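PDB 5V4T: hypothetic aldehyde deformylating oxygenase from Sulfolobus tokodaii, which probably works as a ferritin-like, iron-dependent oxidoreductase with aldehyde deformylating oxygenase activity. Local coordinates for residues A[46-51]-A[149-154]; A[78-83]-A[177-182]; A[124-129]-A[133-138]; A[99-104]-A[163-168]. All coordinates share one frame; numbering follows the deposited sequence.

The four contacts are spread over an all-helical, ferritin-like bundle. Contacts 1 and 4 are neighbours, with centres about 15 Å apart, and touch where Ala103 packs against the carbonyl of Gly152. Contact 2 lies across the centre of the chain from contact 1, their centres about 28 Å apart, and contact 3 across from contact 4, about 31 Å between centres. Contacts 3 and 4 share helix 98-128, and contacts 2 and 4 helix 159-179. Contacts 1 and 3 tie helix 132-155, which supplies iron ligands, near both its ends. Along the chain, the short hairpin of contact 3 is nested within the spans closed by the other three. Contact 1 comes nearest the iron.

Contact 1 (A[46-51]-A[149-154]); sequences IANYSL and VSFGLS
The phenol oxygen of Tyr49, whose ring lies against Phe151, is held from beyond the contact: Arg147 NE hydrogen-bonds to it, and Glu56 OE1 makes a weak bond with it. These partners tie the tip of Tyr49, while its near end does the packing. Tyr49 CB sits over one face of the Phe151 ring, 4.2 Å from the centroid and 26° off the normal, a CH-pi contact. The two rings meet obliquely, with planes at 54° and Tyr49 CD2 3.9 Å from Phe151 CG. With CG anti to the backbone N (chi1 177°), Phe151 reaches out from its helix to the turn that joins helices 34-46 and 49-67. In this ferritin-like bundle, helices 49-67 and 132-155 both supply iron ligands, Glu57 from the first and Glu145 and His148 from the second, and the side chain of Tyr49 lies close to that of His148. The nearest atoms of the Tyr49 side chain and the bound iron are about 8 Å apart. The far end of the Phe151 ring reaches the start of helix 49-67, where Ser50 CB stands 3.8 Å from Phe151 CZ, while the Ser50 hydroxyl is bonded to Ala43 O in the preceding helix. Ile46 CG2 approaches at the ring edge, 4.4 Å from Phe151 CZ. On the Phe151 helix itself, Ser154 OG donates to a lone pair of Phe151 O at 2.7 Å.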
# COMPACT_ATOMS: atom_id res chain seq x y z
N ILE A 46 -20.52 7.54 3.19
CA ILE A 46 -20.77 6.08 3.06
C ILE A 46 -21.11 5.44 4.38
O ILE A 46 -21.98 4.60 4.46
CB ILE A 46 -19.53 5.32 2.48
CG1 ILE A 46 -19.01 5.91 1.19
CG2 ILE A 46 -19.90 3.86 2.24
CD1 ILE A 46 -20.03 5.96 0.09
N ALA A 47 -20.40 5.86 5.42
CA ALA A 47 -20.71 5.56 6.85
C ALA A 47 -20.94 4.13 7.24
O ALA A 47 -21.74 3.84 8.13
CB ALA A 47 -21.89 6.42 7.34
N ASN A 48 -20.27 3.22 6.56
CA ASN A 48 -20.36 1.80 6.99
C ASN A 48 -18.98 1.33 7.48
O ASN A 48 -18.36 1.99 8.36
CB ASN A 48 -20.96 0.87 5.95
CG ASN A 48 -20.37 1.02 4.58
OD1 ASN A 48 -20.89 0.39 3.65
ND2 ASN A 48 -19.28 1.82 4.42
N TYR A 49 -18.42 0.29 6.87
CA TYR A 49 -17.03 -0.05 7.19
C TYR A 49 -16.06 1.11 6.83
O TYR A 49 -14.90 1.09 7.30
CB TYR A 49 -16.61 -1.28 6.39
CG TYR A 49 -15.29 -1.87 6.84
CD1 TYR A 49 -15.21 -2.60 8.02
CD2 TYR A 49 -14.09 -1.61 6.17
CE1 TYR A 49 -14.01 -3.10 8.47
CE2 TYR A 49 -12.89 -2.12 6.64
CZ TYR A 49 -12.86 -2.85 7.78
OH TYR A 49 -11.66 -3.36 8.25
N SER A 50 -16.46 2.07 5.97
CA SER A 50 -15.53 3.10 5.55
C SER A 50 -14.90 3.87 6.73
O SER A 50 -13.73 4.25 6.73
CB SER A 50 -16.24 4.10 4.61
OG SER A 50 -17.24 4.74 5.31
N LEU A 51 -15.68 4.07 7.79
CA LEU A 51 -15.15 4.76 8.95
C LEU A 51 -14.09 3.90 9.71
O LEU A 51 -13.10 4.45 10.13
CB LEU A 51 -16.35 5.07 9.91
CG LEU A 51 -17.44 6.01 9.31
CD1 LEU A 51 -18.75 5.81 10.02
CD2 LEU A 51 -17.00 7.41 9.38
N VAL A 149 -9.65 -4.60 0.98
CA VAL A 149 -9.89 -4.98 -0.38
C VAL A 149 -11.30 -5.51 -0.63
O VAL A 149 -11.94 -5.10 -1.60
CB VAL A 149 -8.81 -6.02 -0.80
CG1 VAL A 149 -9.16 -6.60 -2.16
CG2 VAL A 149 -7.46 -5.35 -0.84
N SER A 150 -11.81 -6.32 0.29
CA SER A 150 -13.20 -6.84 0.24
C SER A 150 -14.18 -5.71 0.29
O SER A 150 -15.14 -5.66 -0.51
CB SER A 150 -13.53 -7.78 1.42
OG SER A 150 -12.71 -8.88 1.31
N PHE A 151 -13.90 -4.74 1.15
CA PHE A 151 -14.75 -3.55 1.19
C PHE A 151 -14.75 -2.80 -0.13
O PHE A 151 -15.81 -2.41 -0.63
CB PHE A 151 -14.32 -2.63 2.33
CG PHE A 151 -15.10 -1.36 2.40
CD1 PHE A 151 -16.47 -1.37 2.61
CD2 PHE A 151 -14.45 -0.17 2.33
CE1 PHE A 151 -17.18 -0.14 2.63
CE2 PHE A 151 -15.14 1.03 2.32
CZ PHE A 151 -16.49 1.03 2.47
N GLY A 152 -13.57 -2.63 -0.74
CA GLY A 152 -13.49 -1.95 -1.98
C GLY A 152 -14.33 -2.63 -3.04
O GLY A 152 -14.98 -1.94 -3.85
N LEU A 153 -14.36 -3.96 -3.05
CA LEU A 153 -15.23 -4.70 -4.01
C LEU A 153 -16.66 -4.30 -3.86
O LEU A 153 -17.38 -4.18 -4.82
CB LEU A 153 -15.08 -6.22 -3.86
CG LEU A 153 -13.76 -6.85 -4.22
CD1 LEU A 153 -13.81 -8.31 -3.75
CD2 LEU A 153 -13.49 -6.77 -5.74
N SER A 154 -17.10 -4.04 -2.63
CA SER A 154 -18.43 -3.65 -2.38
C SER A 154 -18.81 -2.26 -2.88
O SER A 154 -20.01 -2.01 -3.11
CB SER A 154 -18.75 -3.83 -0.84
OG SER A 154 -18.44 -2.67 -0.15

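Contact 2 (A[78-83]-A[177-182]); sequences LPPSYI and VKEGKD
Glu179 points its carboxylate at Ser81 in the first turn of helix 80-93, so that in this ferritin-like bundle a residue near the end of helix 159-179 meets the N-terminus of another helix. Pro79, at the N-cap position, offers no side-chain acceptor, and neither it nor Pro80 has an N-H, so Ser81 N is the first amide of the helix; Glu179 supplies its acceptor from across the contact. The glutamate CG is anti to its own carbonyl carbon (chi1 -69°) and the chain beyond is extended, which carries the carboxylate over to the opposing backbone. Both oxygens are engaged by the same serine: Ser81 N donates to Glu179 OE1 at 3.1 Å, on the syn lone pair, and Ser81 OG donates to Glu179 OE2 at 2.7 Å. The two grips together fix the rotation of the carboxylate, and the helix start would probably favour its negative charge. Both prolines meet the glutamate chain at a slant. Pro79 CB packs 3.7 Å from Glu179 CB and comes as near as 3.1 Å to Glu179 OE1, a tight approach, while Pro80 CD lies 3.4 Å from Glu179 OE1. Around them, Tyr18 and His22 of helix 10-23 touch Pro79, and Leu172, Gln175 and Ile176 pack on Ser81. The hydroxyl of Ser81 does not lie flat with the carboxylate: its OG meets Glu179 OE2 on the syn side but 30° out of the carboxylate plane.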
# COMPACT_ATOMS: atom_id res chain seq x y z
N LEU A 78 10.74 8.59 -2.05
CA LEU A 78 9.76 7.78 -2.79
C LEU A 78 9.96 7.92 -4.28
O LEU A 78 10.27 9.02 -4.77
CB LEU A 78 8.34 8.17 -2.42
CG LEU A 78 7.75 7.69 -1.08
CD1 LEU A 78 7.78 6.16 -0.98
CD2 LEU A 78 8.42 8.30 0.14
N PRO A 79 9.73 6.84 -5.03
CA PRO A 79 9.91 6.96 -6.46
C PRO A 79 8.86 7.81 -7.20
O PRO A 79 7.72 8.02 -6.72
CB PRO A 79 9.92 5.52 -6.91
CG PRO A 79 9.01 4.82 -5.96
CD PRO A 79 9.32 5.48 -4.65
N PRO A 80 9.20 8.30 -8.41
CA PRO A 80 8.31 9.22 -9.09
C PRO A 80 6.92 8.64 -9.39
O PRO A 80 5.92 9.36 -9.34
CB PRO A 80 9.04 9.47 -10.42
CG PRO A 80 10.44 9.12 -10.16
CD PRO A 80 10.43 8.02 -9.18
N SER A 81 6.87 7.37 -9.74
CA SER A 81 5.59 6.71 -10.04
C SER A 81 4.71 6.59 -8.79
O SER A 81 3.46 6.58 -8.90
CB SER A 81 5.81 5.33 -10.68
OG SER A 81 6.28 5.46 -12.06
N TYR A 82 5.32 6.50 -7.62
CA TYR A 82 4.53 6.48 -6.36
C TYR A 82 3.91 7.84 -6.13
O TYR A 82 2.75 8.00 -5.72
CB TYR A 82 5.47 6.11 -5.21
CG TYR A 82 4.84 6.16 -3.85
CD1 TYR A 82 4.69 7.34 -3.15
CD2 TYR A 82 4.38 4.98 -3.26
CE1 TYR A 82 4.13 7.35 -1.90
CE2 TYR A 82 3.80 4.99 -2.00
CZ TYR A 82 3.67 6.14 -1.34
OH TYR A 82 3.12 6.12 -0.09
N ILE A 83 4.71 8.89 -6.38
CA ILE A 83 4.18 10.24 -6.25
C ILE A 83 2.98 10.49 -7.20
O ILE A 83 1.96 11.05 -6.80
CB ILE A 83 5.34 11.27 -6.43
CG1 ILE A 83 6.34 11.13 -5.29
CG2 ILE A 83 4.78 12.66 -6.49
CD1 ILE A 83 7.69 11.75 -5.53
N VAL A 177 7.28 -0.71 -8.45
CA VAL A 177 8.11 -1.82 -7.98
C VAL A 177 9.44 -1.82 -8.76
O VAL A 177 10.49 -1.95 -8.15
CB VAL A 177 7.39 -3.13 -8.11
CG1 VAL A 177 8.30 -4.31 -7.80
CG2 VAL A 177 6.16 -3.10 -7.17
N LYS A 178 9.39 -1.60 -10.07
CA LYS A 178 10.66 -1.59 -10.84
C LYS A 178 11.60 -0.47 -10.44
O LYS A 178 12.84 -0.68 -10.41
CB LYS A 178 10.36 -1.54 -12.34
CG LYS A 178 9.76 -2.80 -12.87
CD LYS A 178 9.55 -2.79 -14.38
CE LYS A 178 9.73 -4.22 -14.88
NZ LYS A 178 9.26 -4.40 -16.29
N GLU A 179 11.04 0.68 -10.07
CA GLU A 179 11.78 1.81 -9.57
C GLU A 179 12.49 1.53 -8.24
O GLU A 179 13.46 2.24 -7.88
CB GLU A 179 10.89 3.08 -9.54
CG GLU A 179 10.55 3.61 -10.95
CD GLU A 179 9.41 4.63 -10.97
OE1 GLU A 179 8.99 5.07 -9.88
OE2 GLU A 179 8.91 4.98 -12.10
N GLY A 180 12.03 0.52 -7.51
CA GLY A 180 12.63 0.13 -6.23
C GLY A 180 13.67 -0.97 -6.36
O GLY A 180 14.16 -1.50 -5.37
N LYS A 181 14.09 -1.28 -7.59
CA LYS A 181 14.98 -2.43 -7.83
C LYS A 181 16.20 -2.43 -6.93
O LYS A 181 16.54 -3.45 -6.32
CB LYS A 181 15.43 -2.42 -9.30
CG LYS A 181 16.38 -3.55 -9.72
CD LYS A 181 16.76 -3.35 -11.19
CE LYS A 181 18.02 -4.13 -11.56
NZ LYS A 181 17.70 -5.56 -11.76
N ASP A 182 16.84 -1.28 -6.82
CA ASP A 182 18.13 -1.26 -6.14
C ASP A 182 17.99 -1.45 -4.62
O ASP A 182 18.93 -1.92 -3.98
CB ASP A 182 18.90 0.03 -6.47
CG ASP A 182 19.37 0.06 -7.91
OD1 ASP A 182 19.39 -1.00 -8.53
OD2 ASP A 182 19.70 1.15 -8.41

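Contact 3 (A[124-129]-A[133-138]); sequences ETSRKY and KFNEGI
From its CB onward, Asn135 runs beside Ser126 on the facing helix. Asn135 CB lies 3.4 Å from Ser126 OG and 4.0 Å from Ser126 CB. Its CG, anti to the backbone N (chi1 -174°), carries the amide across the gap, and ND2 at the tip donates to Ser126 OG at 2.9 Å. That bond is nearly straight, 169° at the hydrogen, and its acceptor lies in the amide plane. ND2 also bonds to Asn123 OD1, one turn back on the serine's helix. The two residues stand near the closed end of an antiparallel helical hairpin, where helices 98-128 and 132-155 are joined by a short turn and their local axes, 8.6 Å apart, run at 153°. Ser126 OG also turns its one proton to its own helix, where Leu122 O is the strongest partner and Asn123 O is within bonding range, so the buried hydroxyl both accepts and donates. With a leucine in place of Asn135, the Ser126 hydroxyl and Asn123 OD1 would probably lose their shared donor across the hairpin. Beside this polar link, Ser126 CB touches the edge of the Phe134 ring, 3.6 Å from Phe134 CD2, while Phe64 and Tyr67 of helix 49-67 also pack on that ring.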
# COMPACT_ATOMS: atom_id res chain seq x y z
N GLU A 124 7.94 -11.61 5.17
CA GLU A 124 8.98 -12.62 4.95
C GLU A 124 10.34 -12.15 5.49
O GLU A 124 11.05 -12.92 6.15
CB GLU A 124 9.11 -12.92 3.49
CG GLU A 124 7.89 -13.64 2.98
CD GLU A 124 7.95 -14.00 1.51
OE1 GLU A 124 8.90 -13.61 0.82
OE2 GLU A 124 7.00 -14.72 1.07
N THR A 125 10.68 -10.91 5.22
CA THR A 125 11.99 -10.37 5.58
C THR A 125 12.08 -10.20 7.10
O THR A 125 13.10 -10.58 7.74
CB THR A 125 12.27 -9.05 4.85
OG1 THR A 125 12.25 -9.29 3.45
CG2 THR A 125 13.62 -8.52 5.26
N SER A 126 11.04 -9.66 7.73
CA SER A 126 11.07 -9.49 9.18
C SER A 126 11.07 -10.82 9.88
O SER A 126 11.70 -10.97 10.91
CB SER A 126 9.94 -8.60 9.67
OG SER A 126 8.63 -9.06 9.31
N ARG A 127 10.39 -11.83 9.33
CA ARG A 127 10.47 -13.19 9.86
C ARG A 127 11.86 -13.74 9.81
O ARG A 127 12.35 -14.23 10.85
CB ARG A 127 9.48 -14.11 9.16
CG ARG A 127 9.40 -15.52 9.69
CD ARG A 127 8.23 -16.20 8.98
NE ARG A 127 8.50 -16.40 7.55
CZ ARG A 127 7.63 -16.20 6.53
NH1 ARG A 127 6.41 -15.72 6.71
NH2 ARG A 127 8.01 -16.49 5.31
N LYS A 128 12.52 -13.60 8.68
CA LYS A 128 13.85 -14.16 8.43
C LYS A 128 14.84 -13.57 9.42
O LYS A 128 15.69 -14.30 9.95
CB LYS A 128 14.25 -13.90 7.01
CG LYS A 128 15.68 -14.30 6.68
CD LYS A 128 16.03 -14.20 5.22
CE LYS A 128 17.51 -14.56 5.06
NZ LYS A 128 17.85 -14.69 3.63
N TYR A 129 14.68 -12.27 9.72
CA TYR A 129 15.62 -11.56 10.58
C TYR A 129 15.15 -11.44 12.02
O TYR A 129 15.71 -10.69 12.81
CB TYR A 129 16.06 -10.20 9.94
CG TYR A 129 16.90 -10.44 8.73
CD1 TYR A 129 18.28 -10.70 8.85
CD2 TYR A 129 16.32 -10.54 7.47
CE1 TYR A 129 19.02 -10.95 7.75
CE2 TYR A 129 17.08 -10.84 6.36
CZ TYR A 129 18.43 -11.07 6.51
OH TYR A 129 19.22 -11.35 5.42
N LYS A 133 8.33 -7.81 16.81
CA LYS A 133 7.27 -6.82 16.90
C LYS A 133 6.94 -6.28 15.52
O LYS A 133 5.78 -6.06 15.21
CB LYS A 133 7.67 -5.69 17.85
CG LYS A 133 7.81 -6.20 19.26
CD LYS A 133 8.30 -5.04 20.13
CE LYS A 133 8.75 -5.55 21.46
NZ LYS A 133 9.29 -4.37 22.22
N PHE A 134 7.95 -6.05 14.70
CA PHE A 134 7.70 -5.56 13.35
C PHE A 134 6.85 -6.58 12.60
O PHE A 134 5.86 -6.23 11.94
CB PHE A 134 8.99 -5.27 12.60
CG PHE A 134 8.77 -4.52 11.31
CD1 PHE A 134 8.51 -3.16 11.29
CD2 PHE A 134 8.75 -5.21 10.13
CE1 PHE A 134 8.34 -2.48 10.11
CE2 PHE A 134 8.57 -4.55 8.95
CZ PHE A 134 8.40 -3.18 8.93
N ASN A 135 7.26 -7.85 12.67
CA ASN A 135 6.56 -8.90 11.96
C ASN A 135 5.09 -9.00 12.39
O ASN A 135 4.22 -9.11 11.54
CB ASN A 135 7.23 -10.23 12.16
CG ASN A 135 6.61 -11.29 11.32
OD1 ASN A 135 5.88 -12.18 11.86
ND2 ASN A 135 6.92 -11.29 10.05
N GLU A 136 4.83 -8.91 13.68
CA GLU A 136 3.46 -9.00 14.15
C GLU A 136 2.65 -7.83 13.66
O GLU A 136 1.46 -7.99 13.28
CB GLU A 136 3.44 -9.06 15.67
CG GLU A 136 2.03 -9.15 16.26
CD GLU A 136 1.24 -10.37 15.86
OE1 GLU A 136 1.77 -11.42 15.45
OE2 GLU A 136 0.01 -10.29 16.00
N GLY A 137 3.28 -6.66 13.58
CA GLY A 137 2.61 -5.48 13.09
C GLY A 137 2.25 -5.66 11.61
O GLY A 137 1.12 -5.35 11.17
N ILE A 138 3.15 -6.20 10.85
CA ILE A 138 2.86 -6.43 9.41
C ILE A 138 1.73 -7.47 9.28
O ILE A 138 0.86 -7.30 8.44
CB ILE A 138 4.17 -6.93 8.69
CG1 ILE A 138 5.25 -5.82 8.68
CG2 ILE A 138 3.88 -7.37 7.27
CD1 ILE A 138 4.85 -4.55 8.03

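Contact 4 (A[99-104]-A[163-168])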
# COMPACT_ATOMS: atom_id res chain seq x y z
N ARG A 99 -16.48 7.20 -5.87
CA ARG A 99 -16.60 5.89 -5.19
C ARG A 99 -15.89 4.85 -6.04
O ARG A 99 -15.00 4.15 -5.56
CB ARG A 99 -18.05 5.44 -5.03
CG ARG A 99 -18.62 5.15 -3.66
CD ARG A 99 -20.16 4.96 -3.81
NE ARG A 99 -21.03 5.64 -2.83
CZ ARG A 99 -21.53 6.89 -2.92
NH1 ARG A 99 -21.26 7.70 -3.99
NH2 ARG A 99 -22.29 7.36 -1.90
N GLU A 100 -16.22 4.78 -7.31
CA GLU A 100 -15.54 3.79 -8.20
C GLU A 100 -14.07 4.14 -8.51
O GLU A 100 -13.20 3.21 -8.68
CB GLU A 100 -16.35 3.57 -9.45
CG GLU A 100 -17.59 2.79 -9.01
CD GLU A 100 -18.59 2.49 -10.08
OE1 GLU A 100 -18.69 3.23 -11.09
OE2 GLU A 100 -19.29 1.49 -9.87
N ASN A 101 -13.76 5.43 -8.60
CA ASN A 101 -12.39 5.84 -8.87
C ASN A 101 -11.42 5.53 -7.73
O ASN A 101 -10.35 4.96 -7.93
CB ASN A 101 -12.34 7.30 -9.22
CG ASN A 101 -12.86 7.56 -10.64
OD1 ASN A 101 -12.98 6.61 -11.43
ND2 ASN A 101 -13.17 8.85 -10.98
N ILE A 102 -11.85 5.84 -6.52
CA ILE A 102 -11.09 5.45 -5.35
C ILE A 102 -11.05 3.93 -5.16
O ILE A 102 -9.99 3.38 -4.80
CB ILE A 102 -11.61 6.11 -4.07
CG1 ILE A 102 -11.45 7.60 -4.19
CG2 ILE A 102 -10.79 5.68 -2.91
CD1 ILE A 102 -12.46 8.36 -3.37
N ALA A 103 -12.15 3.26 -5.37
CA ALA A 103 -12.17 1.82 -5.16
C ALA A 103 -11.20 1.10 -6.09
O ALA A 103 -10.61 0.09 -5.70
CB ALA A 103 -13.55 1.27 -5.32
N THR A 104 -11.06 1.59 -7.32
CA THR A 104 -10.10 0.99 -8.24
C THR A 104 -8.66 1.42 -8.02
O THR A 104 -7.73 0.57 -8.02
CB THR A 104 -10.57 1.25 -9.68
OG1 THR A 104 -10.86 2.64 -9.86
CG2 THR A 104 -11.77 0.51 -9.93
N VAL A 163 -13.04 -2.77 -14.13
CA VAL A 163 -12.00 -3.61 -14.74
C VAL A 163 -11.09 -2.75 -15.59
O VAL A 163 -9.88 -2.89 -15.52
CB VAL A 163 -12.61 -4.78 -15.52
CG1 VAL A 163 -11.54 -5.55 -16.29
CG2 VAL A 163 -13.35 -5.71 -14.61
N LYS A 164 -11.67 -1.88 -16.47
CA LYS A 164 -10.85 -1.03 -17.31
C LYS A 164 -9.94 -0.10 -16.47
O LYS A 164 -8.76 0.10 -16.83
CB LYS A 164 -11.72 -0.23 -18.29
CG LYS A 164 -12.39 -1.11 -19.33
CD LYS A 164 -13.32 -0.33 -20.26
CE LYS A 164 -12.84 1.10 -20.52
NZ LYS A 164 -13.41 1.71 -21.80
N ARG A 165 -10.45 0.42 -15.34
CA ARG A 165 -9.64 1.19 -14.43
C ARG A 165 -8.45 0.42 -13.91
O ARG A 165 -7.30 0.98 -13.87
CB ARG A 165 -10.43 1.69 -13.23
CG ARG A 165 -11.41 2.80 -13.52
CD ARG A 165 -10.81 4.17 -13.42
NE ARG A 165 -10.37 4.46 -12.07
CZ ARG A 165 -9.65 5.51 -11.77
NH1 ARG A 165 -9.37 6.42 -12.73
NH2 ARG A 165 -9.28 5.73 -10.53
N VAL A 166 -8.70 -0.80 -13.46
CA VAL A 166 -7.63 -1.66 -12.94
C VAL A 166 -6.57 -1.82 -14.03
O VAL A 166 -5.38 -1.69 -13.78
CB VAL A 166 -8.14 -2.98 -12.37
CG1 VAL A 166 -6.99 -3.89 -11.98
CG2 VAL A 166 -9.01 -2.69 -11.16
N GLU A 167 -7.02 -2.15 -15.23
CA GLU A 167 -6.12 -2.36 -16.35
C GLU A 167 -5.31 -1.09 -16.66
O GLU A 167 -4.10 -1.15 -16.99
CB GLU A 167 -6.91 -2.88 -17.55
CG GLU A 167 -7.45 -4.28 -17.32
CD GLU A 167 -8.42 -4.82 -18.35
OE1 GLU A 167 -9.11 -4.05 -19.03
OE2 GLU A 167 -8.54 -6.05 -18.41
N GLU A 168 -5.93 0.08 -16.57
CA GLU A 168 -5.26 1.33 -16.90
C GLU A 168 -4.21 1.72 -15.92
O GLU A 168 -3.19 2.25 -16.30
CB GLU A 168 -6.29 2.46 -17.09
CG GLU A 168 -7.12 2.16 -18.33
CD GLU A 168 -8.30 3.09 -18.51
OE1 GLU A 168 -8.45 4.02 -17.67
OE2 GLU A 168 -9.07 2.83 -19.48
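Helices 98-128 and 159-179 pass at 44° here, their local axes 9.6 Å apart, and come together at Thr104 and Val166, whose CA atoms are separated by 5.9 Å. This is a buried interhelical crossing in the ferritin-like bundle, and one arginine bridges it. Bends at chi2 (-88°) and chi3 bring the Arg165 guanidinium across helix 99-104, from Thr104 toward Asn101, at about a right angle to their side chains. Its NE donates to Thr104 OG1 at 2.9 Å, almost straight at 172°, with the hydroxyl in the guanidinium plane at its edge. Its NH2 donates to the backbone carbonyl Asn101 O at 2.9 Å, a more bent bond that is tilted from the carbonyl plane, and the same NH2 forms a salt bridge with Asp92 OD2 of helix 80-93. The charge therefore ties three helices together. Asn101 comes over the guanidinium: OD1 stands 3.4 Å above its plane near the centre, not hydrogen-bonded to it but held by Tyr161 OH, while Asn101 ND2 is bonded to Ser95 OG. Replacement of Arg165 by a leucine would probably leave Asp92 without this countercharge and Thr104 OG1 without a donor from the facing helix. Next to the polar group the aliphatic parts meet: Arg165 CB packs against Thr104 CB at 3.6 Å, and the methyls Thr104 CG2 and Val166 CG2 stand 4.4 Å apart.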